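Local coordinates for protein C-domain type II peptide synthetase (Streptomyces globisporus, PDB 4ZNM) that is a free-standing condensation-domain protein of the type II peptide synthetase systems, built on the fold of the CoA-dependent acyltransferase clan, at residues G403-H415 with S425-M438. Sequence-based numbering, arbitrary orientation.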
ATOM      1  N   GLY A 403     -11.664   4.706  -7.059  1.00 25.40           N
ATOM      2  CA  GLY A 403     -10.267   4.463  -7.360  1.00 21.21           C
ATOM      3  C   GLY A 403      -9.822   3.061  -7.093  1.00 24.15           C
ATOM      4  O   GLY A 403     -10.624   2.114  -7.180  1.00 24.26           O
ATOM      5  N   SER A 404      -8.546   2.922  -6.731  1.00 22.90           N
ATOM      6  CA  SER A 404      -7.986   1.596  -6.462  1.00 18.96           C
ATOM      7  C   SER A 404      -8.825   0.856  -5.418  1.00 21.16           C
ATOM      8  O   SER A 404      -9.265   1.421  -4.417  1.00 20.78           O
ATOM      9  CB  SER A 404      -6.545   1.678  -5.989  1.00 25.04           C
ATOM     10  OG  SER A 404      -5.703   2.360  -6.923  1.00 27.49           O
ATOM     11  N   ASP A 405      -9.066  -0.407  -5.688  1.00 20.95           N
ATOM     12  CA  ASP A 405     -10.001  -1.206  -4.898  1.00 19.38           C
ATOM     13  C   ASP A 405      -9.421  -1.617  -3.533  1.00 20.42           C
ATOM     14  O   ASP A 405      -8.260  -2.011  -3.418  1.00 22.42           O
ATOM     15  CB  ASP A 405     -10.395  -2.429  -5.748  1.00 21.38           C
ATOM     16  CG  ASP A 405     -11.330  -3.391  -5.035  1.00 31.91           C
ATOM     17  OD1 ASP A 405     -12.570  -3.253  -5.212  1.00 26.40           O
ATOM     18  OD2 ASP A 405     -10.822  -4.302  -4.336  1.00 29.07           O
ATOM     19  N   ILE A 406     -10.231  -1.501  -2.495  1.00 20.03           N
ATOM     20  CA  ILE A 406      -9.998  -2.169  -1.219  1.00 18.63           C
ATOM     21  C   ILE A 406     -10.961  -3.359  -1.145  1.00 21.61           C
ATOM     22  O   ILE A 406     -12.171  -3.151  -1.125  1.00 24.26           O
ATOM     23  CB  ILE A 406     -10.213  -1.231  -0.023  1.00 22.45           C
ATOM     24  CG1 ILE A 406      -9.174  -0.131  -0.013  1.00 22.37           C
ATOM     25  CG2 ILE A 406     -10.111  -2.027   1.332  1.00 22.64           C
ATOM     26  CD1 ILE A 406      -9.475   0.949   1.029  1.00 25.31           C
ATOM     27  N   PRO A 407     -10.428  -4.600  -1.121  1.00 20.49           N
ATOM     28  CA  PRO A 407     -11.284  -5.783  -1.258  1.00 24.38           C
ATOM     29  C   PRO A 407     -12.473  -5.778  -0.299  1.00 27.94           C
ATOM     30  O   PRO A 407     -13.613  -6.042  -0.734  1.00 28.19           O
ATOM     31  CB  PRO A 407     -10.323  -6.953  -0.952  1.00 26.46           C
ATOM     32  CG  PRO A 407      -9.002  -6.439  -1.444  1.00 26.97           C
ATOM     33  CD  PRO A 407      -9.003  -4.972  -1.095  1.00 24.30           C
ATOM     34  N   ASP A 408     -12.236  -5.470   0.975  1.00 25.63           N
ATOM     35  CA  ASP A 408     -13.335  -5.494   1.961  1.00 24.21           C
ATOM     36  C   ASP A 408     -12.889  -4.895   3.278  1.00 25.67           C
ATOM     37  O   ASP A 408     -12.551  -5.601   4.206  1.00 27.35           O
ATOM     38  CB  ASP A 408     -13.840  -6.939   2.156  1.00 25.59           C
ATOM     39  CG  ASP A 408     -15.237  -7.025   2.816  1.00 37.68           C
ATOM     40  OD1 ASP A 408     -15.724  -6.042   3.404  1.00 32.17           O
ATOM     41  OD2 ASP A 408     -15.844  -8.121   2.770  1.00 37.49           O
ATOM     42  N   GLY A 409     -12.900  -3.577   3.351  1.00 20.92           N
ATOM     43  CA  GLY A 409     -12.536  -2.893   4.577  1.00 25.23           C
ATOM     44  C   GLY A 409     -12.132  -1.454   4.404  1.00 20.18           C
ATOM     45  O   GLY A 409     -12.349  -0.841   3.351  1.00 26.24           O
ATOM     46  N   VAL A 410     -11.574  -0.912   5.472  1.00 24.73           N
ATOM     47  CA  VAL A 410     -11.109   0.478   5.513  1.00 20.75           C
ATOM     48  C   VAL A 410      -9.593   0.429   5.571  1.00 26.84           C
ATOM     49  O   VAL A 410      -9.027  -0.399   6.293  1.00 26.10           O
ATOM     50  CB  VAL A 410     -11.693   1.218   6.725  1.00 25.15           C
ATOM     51  CG1 VAL A 410     -11.124   2.601   6.857  1.00 25.74           C
ATOM     52  CG2 VAL A 410     -13.203   1.272   6.618  1.00 21.63           C
ATOM     53  N   LEU A 411      -8.923   1.272   4.798  1.00 20.75           N
ATOM     54  CA  LEU A 411      -7.485   1.242   4.801  1.00 18.30           C
ATOM     55  C   LEU A 411      -6.897   2.640   5.033  1.00 24.32           C
ATOM     56  O   LEU A 411      -7.205   3.590   4.304  1.00 19.26           O
ATOM     57  CB  LEU A 411      -6.967   0.668   3.506  1.00 18.88           C
ATOM     58  CG  LEU A 411      -5.463   0.684   3.315  1.00 25.49           C
ATOM     59  CD1 LEU A 411      -4.854  -0.189   4.346  1.00 21.42           C
ATOM     60  CD2 LEU A 411      -5.097   0.184   1.939  1.00 28.86           C
ATOM     61  N   TRP A 412      -6.061   2.748   6.061  1.00 21.64           N
ATOM     62  CA  TRP A 412      -5.236   3.944   6.260  1.00 19.29           C
ATOM     63  C   TRP A 412      -3.856   3.640   5.746  1.00 23.96           C
ATOM     64  O   TRP A 412      -3.248   2.658   6.141  1.00 22.72           O
ATOM     65  CB  TRP A 412      -5.135   4.344   7.722  1.00 20.42           C
ATOM     66  CG  TRP A 412      -6.381   4.621   8.419  1.00 21.88           C
ATOM     67  CD1 TRP A 412      -7.303   3.718   8.813  1.00 21.45           C
ATOM     68  CD2 TRP A 412      -6.834   5.894   8.885  1.00 20.05           C
ATOM     69  NE1 TRP A 412      -8.322   4.350   9.474  1.00 20.75           N
ATOM     70  CE2 TRP A 412      -8.051   5.686   9.532  1.00 24.20           C
ATOM     71  CE3 TRP A 412      -6.316   7.191   8.812  1.00 24.41           C
ATOM     72  CZ2 TRP A 412      -8.782   6.736  10.106  1.00 29.48           C
ATOM     73  CZ3 TRP A 412      -7.035   8.218   9.369  1.00 26.02           C
ATOM     74  CH2 TRP A 412      -8.245   7.986  10.017  1.00 24.81           C
ATOM     75  N   SER A 413      -3.351   4.496   4.873  1.00 29.80           N
ATOM     76  CA  SER A 413      -2.064   4.302   4.217  1.00 32.45           C
ATOM     77  C   SER A 413      -1.223   5.573   4.404  1.00 32.75           C
ATOM     78  O   SER A 413      -1.556   6.609   3.835  1.00 29.42           O
ATOM     79  CB  SER A 413      -2.279   3.992   2.730  1.00 38.36           C
ATOM     80  OG  SER A 413      -1.052   3.775   2.046  1.00 45.42           O
ATOM     81  N   ILE A 414      -0.167   5.483   5.216  1.00 29.26           N
ATOM     82  CA  ILE A 414       0.664   6.625   5.579  1.00 29.37           C
ATOM     83  C   ILE A 414       2.037   6.523   4.925  1.00 29.98           C
ATOM     84  O   ILE A 414       2.756   5.559   5.199  1.00 25.71           O
ATOM     85  CB  ILE A 414       0.881   6.714   7.094  1.00 39.48           C
ATOM     86  CG1 ILE A 414      -0.432   6.545   7.866  1.00 47.79           C
ATOM     87  CG2 ILE A 414       1.568   8.013   7.450  1.00 41.90           C
ATOM     88  CD1 ILE A 414      -1.404   7.625   7.657  1.00 52.86           C
ATOM     89  N   HIS A 415       2.439   7.516   4.121  1.00 25.37           N
ATOM     90  CA  HIS A 415       3.835   7.601   3.699  1.00 25.01           C
ATOM     91  C   HIS A 415       4.594   8.556   4.607  1.00 25.54           C
ATOM     92  O   HIS A 415       4.219   9.707   4.758  1.00 24.27           O
ATOM     93  CB  HIS A 415       3.975   8.056   2.241  1.00 35.20           C
ATOM     94  CG  HIS A 415       5.395   8.245   1.821  1.00 50.90           C
ATOM     95  ND1 HIS A 415       5.948   9.490   1.590  1.00 49.67           N
ATOM     96  CD2 HIS A 415       6.393   7.350   1.637  1.00 60.93           C
ATOM     97  CE1 HIS A 415       7.219   9.349   1.263  1.00 55.45           C
ATOM     98  NE2 HIS A 415       7.515   8.060   1.285  1.00 55.66           N
ATOM     99  N   SER A 425      -3.568   8.566   3.029  1.00 23.76           N
ATOM    100  CA  SER A 425      -4.821   8.243   2.367  1.00 24.49           C
ATOM    101  C   SER A 425      -5.701   7.402   3.273  1.00 29.55           C
ATOM    102  O   SER A 425      -5.216   6.533   4.019  1.00 29.84           O
ATOM    103  CB  SER A 425      -4.562   7.485   1.076  1.00 30.19           C
ATOM    104  OG  SER A 425      -4.068   8.369   0.079  1.00 37.50           O
ATOM    105  N   LEU A 426      -6.986   7.717   3.231  1.00 25.51           N
ATOM    106  CA  LEU A 426      -8.003   6.961   3.912  1.00 21.39           C
ATOM    107  C   LEU A 426      -8.946   6.461   2.843  1.00 19.91           C
ATOM    108  O   LEU A 426      -9.604   7.264   2.164  1.00 20.36           O
ATOM    109  CB  LEU A 426      -8.753   7.821   4.923  1.00 20.62           C
ATOM    110  CG  LEU A 426      -9.935   7.141   5.624  1.00 20.56           C
ATOM    111  CD1 LEU A 426      -9.574   5.821   6.316  1.00 25.38           C
ATOM    112  CD2 LEU A 426     -10.509   8.122   6.632  1.00 25.70           C
ATOM    113  N   GLY A 427      -8.969   5.141   2.664  1.00 20.22           N
ATOM    114  CA  GLY A 427      -9.800   4.537   1.642  1.00 22.34           C
ATOM    115  C   GLY A 427     -10.909   3.717   2.284  1.00 21.48           C
ATOM    116  O   GLY A 427     -10.723   3.099   3.341  1.00 21.12           O
ATOM    117  N   TYR A 428     -12.054   3.667   1.612  1.00 18.70           N
ATOM    118  CA  TYR A 428     -13.198   2.965   2.146  1.00 19.65           C
ATOM    119  C   TYR A 428     -14.100   2.582   0.978  1.00 23.14           C
ATOM    120  O   TYR A 428     -14.028   3.166  -0.113  1.00 19.17           O
ATOM    121  CB  TYR A 428     -13.942   3.842   3.136  1.00 19.28           C
ATOM    122  CG  TYR A 428     -14.246   5.185   2.553  1.00 20.54           C
ATOM    123  CD1 TYR A 428     -13.275   6.169   2.542  1.00 21.88           C
ATOM    124  CD2 TYR A 428     -15.486   5.484   2.003  1.00 20.26           C
ATOM    125  CE1 TYR A 428     -13.530   7.439   1.976  1.00 20.30           C
ATOM    126  CE2 TYR A 428     -15.753   6.757   1.450  1.00 22.14           C
ATOM    127  CZ  TYR A 428     -14.757   7.733   1.455  1.00 22.30           C
ATOM    128  OH  TYR A 428     -14.957   9.011   0.906  1.00 22.22           O
ATOM    129  N   ASN A 429     -14.945   1.597   1.222  1.00 19.14           N
ATOM    130  CA  ASN A 429     -15.870   1.114   0.200  1.00 20.11           C
ATOM    131  C   ASN A 429     -17.144   1.956   0.243  1.00 20.98           C
ATOM    132  O   ASN A 429     -17.806   2.045   1.279  1.00 21.96           O
ATOM    133  CB  ASN A 429     -16.225  -0.342   0.402  1.00 21.91           C
ATOM    134  CG  ASN A 429     -15.019  -1.290   0.418  1.00 20.01           C
ATOM    135  OD1 ASN A 429     -15.022  -2.283   1.146  1.00 22.61           O
ATOM    136  ND2 ASN A 429     -14.037  -1.026  -0.409  1.00 20.91           N
ATOM    137  N   THR A 430     -17.483   2.559  -0.887  1.00 24.03           N
ATOM    138  CA  THR A 430     -18.619   3.473  -0.969  1.00 23.00           C
ATOM    139  C   THR A 430     -19.952   2.740  -0.900  1.00 29.17           C
ATOM    140  O   THR A 430     -20.996   3.351  -0.645  1.00 24.35           O
ATOM    141  CB  THR A 430     -18.537   4.301  -2.266  1.00 26.47           C
ATOM    142  OG1 THR A 430     -18.290   3.435  -3.373  1.00 27.17           O
ATOM    143  CG2 THR A 430     -17.398   5.261  -2.189  1.00 27.12           C
ATOM    144  N   ASN A 431     -19.926   1.424  -1.082  1.00 25.29           N
ATOM    145  CA  ASN A 431     -21.112   0.605  -0.815  1.00 29.39           C
ATOM    146  C   ASN A 431     -21.337   0.353   0.697  1.00 31.42           C
ATOM    147  O   ASN A 431     -22.298  -0.307   1.079  1.00 27.59           O
ATOM    148  CB  ASN A 431     -21.011  -0.732  -1.544  1.00 22.56           C
ATOM    149  CG  ASN A 431     -19.682  -1.402  -1.339  1.00 27.04           C
ATOM    150  OD1 ASN A 431     -18.649  -0.808  -1.590  1.00 27.01           O
ATOM    151  ND2 ASN A 431     -19.699  -2.646  -0.895  1.00 29.41           N
ATOM    152  N   ARG A 432     -20.478   0.893   1.554  1.00 22.39           N
ATOM    153  CA  ARG A 432     -20.580   0.641   2.987  1.00 22.46           C
ATOM    154  C   ARG A 432     -20.483   1.925   3.788  1.00 22.44           C
ATOM    155  O   ARG A 432     -21.077   2.033   4.840  1.00 26.90           O
ATOM    156  CB  ARG A 432     -19.472  -0.321   3.437  1.00 21.80           C
ATOM    157  CG  ARG A 432     -19.553  -1.733   2.825  1.00 25.12           C
ATOM    158  CD  ARG A 432     -20.854  -2.508   3.173  1.00 23.90           C
ATOM    159  NE  ARG A 432     -21.000  -2.821   4.584  1.00 24.20           N
ATOM    160  CZ  ARG A 432     -20.458  -3.877   5.176  1.00 22.95           C
ATOM    161  NH1 ARG A 432     -19.708  -4.718   4.481  1.00 27.90           N
ATOM    162  NH2 ARG A 432     -20.655  -4.076   6.479  1.00 30.85           N
ATOM    163  N   PHE A 433     -19.714   2.898   3.303  1.00 21.89           N
ATOM    164  CA  PHE A 433     -19.550   4.149   4.036  1.00 21.70           C
ATOM    165  C   PHE A 433     -19.872   5.344   3.194  1.00 24.83           C
ATOM    166  O   PHE A 433     -19.481   5.413   2.031  1.00 22.44           O
ATOM    167  CB  PHE A 433     -18.112   4.299   4.559  1.00 23.19           C
ATOM    168  CG  PHE A 433     -17.827   3.497   5.797  1.00 23.68           C
ATOM    169  CD1 PHE A 433     -18.309   3.922   7.033  1.00 22.36           C
ATOM    170  CD2 PHE A 433     -17.077   2.331   5.732  1.00 20.33           C
ATOM    171  CE1 PHE A 433     -18.038   3.196   8.193  1.00 26.99           C
ATOM    172  CE2 PHE A 433     -16.794   1.593   6.867  1.00 27.40           C
ATOM    173  CZ  PHE A 433     -17.264   2.032   8.114  1.00 21.72           C
ATOM    174  N   LYS A 434     -20.536   6.310   3.819  1.00 27.45           N
ATOM    175  CA  LYS A 434     -20.676   7.651   3.276  1.00 32.06           C
ATOM    176  C   LYS A 434     -19.409   8.479   3.453  1.00 30.37           C
ATOM    177  O   LYS A 434     -18.666   8.307   4.438  1.00 29.09           O
ATOM    178  CB  LYS A 434     -21.837   8.358   3.959  1.00 35.63           C
ATOM    179  CG  LYS A 434     -23.188   7.781   3.600  1.00 44.34           C
ATOM    180  CD  LYS A 434     -24.194   8.100   4.688  1.00 71.65           C
ATOM    181  CE  LYS A 434     -25.591   8.296   4.126  1.00 94.07           C
ATOM    182  NZ  LYS A 434     -26.623   7.797   5.072  1.00108.51           N
ATOM    183  N   ASP A 435     -19.187   9.405   2.521  1.00 28.82           N
ATOM    184  CA  ASP A 435     -17.966  10.235   2.522  1.00 29.17           C
ATOM    185  C   ASP A 435     -17.817  11.085   3.788  1.00 32.32           C
ATOM    186  O   ASP A 435     -16.712  11.271   4.299  1.00 29.47           O
ATOM    187  CB  ASP A 435     -17.950  11.162   1.308  1.00 30.07           C
ATOM    188  CG  ASP A 435     -17.940  10.400  -0.008  1.00 35.55           C
ATOM    189  OD1 ASP A 435     -17.319   9.317  -0.072  1.00 35.36           O
ATOM    190  OD2 ASP A 435     -18.563  10.886  -0.981  1.00 41.25           O
ATOM    191  N   GLU A 436     -18.945  11.585   4.277  1.00 28.35           N
ATOM    192  CA  GLU A 436     -19.002  12.438   5.457  1.00 37.83           C
ATOM    193  C   GLU A 436     -18.539  11.704   6.721  1.00 30.50           C
ATOM    194  O   GLU A 436     -17.830  12.248   7.557  1.00 27.32           O
ATOM    195  CB  GLU A 436     -20.429  12.946   5.647  1.00 46.95           C
ATOM    196  CG  GLU A 436     -20.908  13.876   4.529  1.00 68.07           C
ATOM    197  CD  GLU A 436     -21.226  13.165   3.189  1.00 67.78           C
ATOM    198  OE1 GLU A 436     -21.399  11.912   3.165  1.00 47.53           O
ATOM    199  OE2 GLU A 436     -21.307  13.881   2.157  1.00 73.80           O
ATOM    200  N   THR A 437     -18.964  10.464   6.862  1.00 28.26           N
ATOM    201  CA  THR A 437     -18.550   9.632   7.978  1.00 31.60           C
ATOM    202  C   THR A 437     -17.039   9.501   8.005  1.00 26.54           C
ATOM    203  O   THR A 437     -16.415   9.610   9.052  1.00 28.41           O
ATOM    204  CB  THR A 437     -19.162   8.228   7.875  1.00 31.10           C
ATOM    205  OG1 THR A 437     -20.571   8.363   7.808  1.00 30.83           O
ATOM    206  CG2 THR A 437     -18.774   7.351   9.056  1.00 28.35           C
HETATM  207  N   MSE A 438     -16.456   9.243   6.846  1.00 23.05           N
HETATM  208  CA  MSE A 438     -15.010   9.038   6.754  1.00 23.81           C
HETATM  209  C   MSE A 438     -14.253  10.374   6.910  1.00 21.44           C
HETATM  210  O   MSE A 438     -13.165  10.419   7.474  1.00 25.18           O
HETATM  211  CB  MSE A 438     -14.672   8.362   5.441  1.00 29.85           C
HETATM  212  CG  MSE A 438     -15.189   6.930   5.397  1.00 30.47           C
HETATM  213 SE   MSE A 438     -14.048   5.750   6.514  0.75 36.03          SE
HETATM  214  CE  MSE A 438     -15.319   5.423   7.935  1.00 35.64           C
TER
HETATM  215  O   HOH W   1     -14.848   0.267   3.635  1.00 21.39           O
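Two first torsions bring Trp-412 and Leu-426 together across a pair of strands: the indole swings beside its own backbone N (chi1 -58°), while Leu-426 extends CG opposite its N (chi1 175°). The two side chains then run side by side in the same direction, and Leu-426 CD1 sits over the indole face, a CH-pi contact 3.6 Å from the centroid of the five-membered ring. The same methyl meets Val-410 CG1, and the other branch of the valine, CG2, packs 3.6 Å from Phe-433 CE2, so the two branches of Val-410 touch Leu-426 of the partner strand and Phe-433 of the loop leading to helix 435-454.

Beneath these side chains, Leu-411 pairs with Gly-427 through two nearly straight backbone bonds, and Ser-413 and Ser-425 exchange two further backbone bonds. At Gly-427 the bare backbone receives Ile-406 CD1, which comes to 3.4 Å from the Gly-427 carbonyl carbon.

Beyond the last paired residues, a side-chain amide takes over from the ladder. Asn-429 ND2 donates to Ile-406 O at 2.9 Å, its OD1 accepts a weak bond from Gly-409 N, and both ends of the amide are thereby used, which helps to hold it in one orientation. A water links the two backbones, donating to Gly-409 O and accepting from Asn-429 N. Nearby, Asp-408 is tied to Arg-234 by a salt bridge.

Strand 366-373 flanks one side of this pair and strand 242-249 the other. The arrangement is an antiparallel beta hairpin within a mixed five-stranded sheet of the condensation-domain fold, and its first strand is the central one.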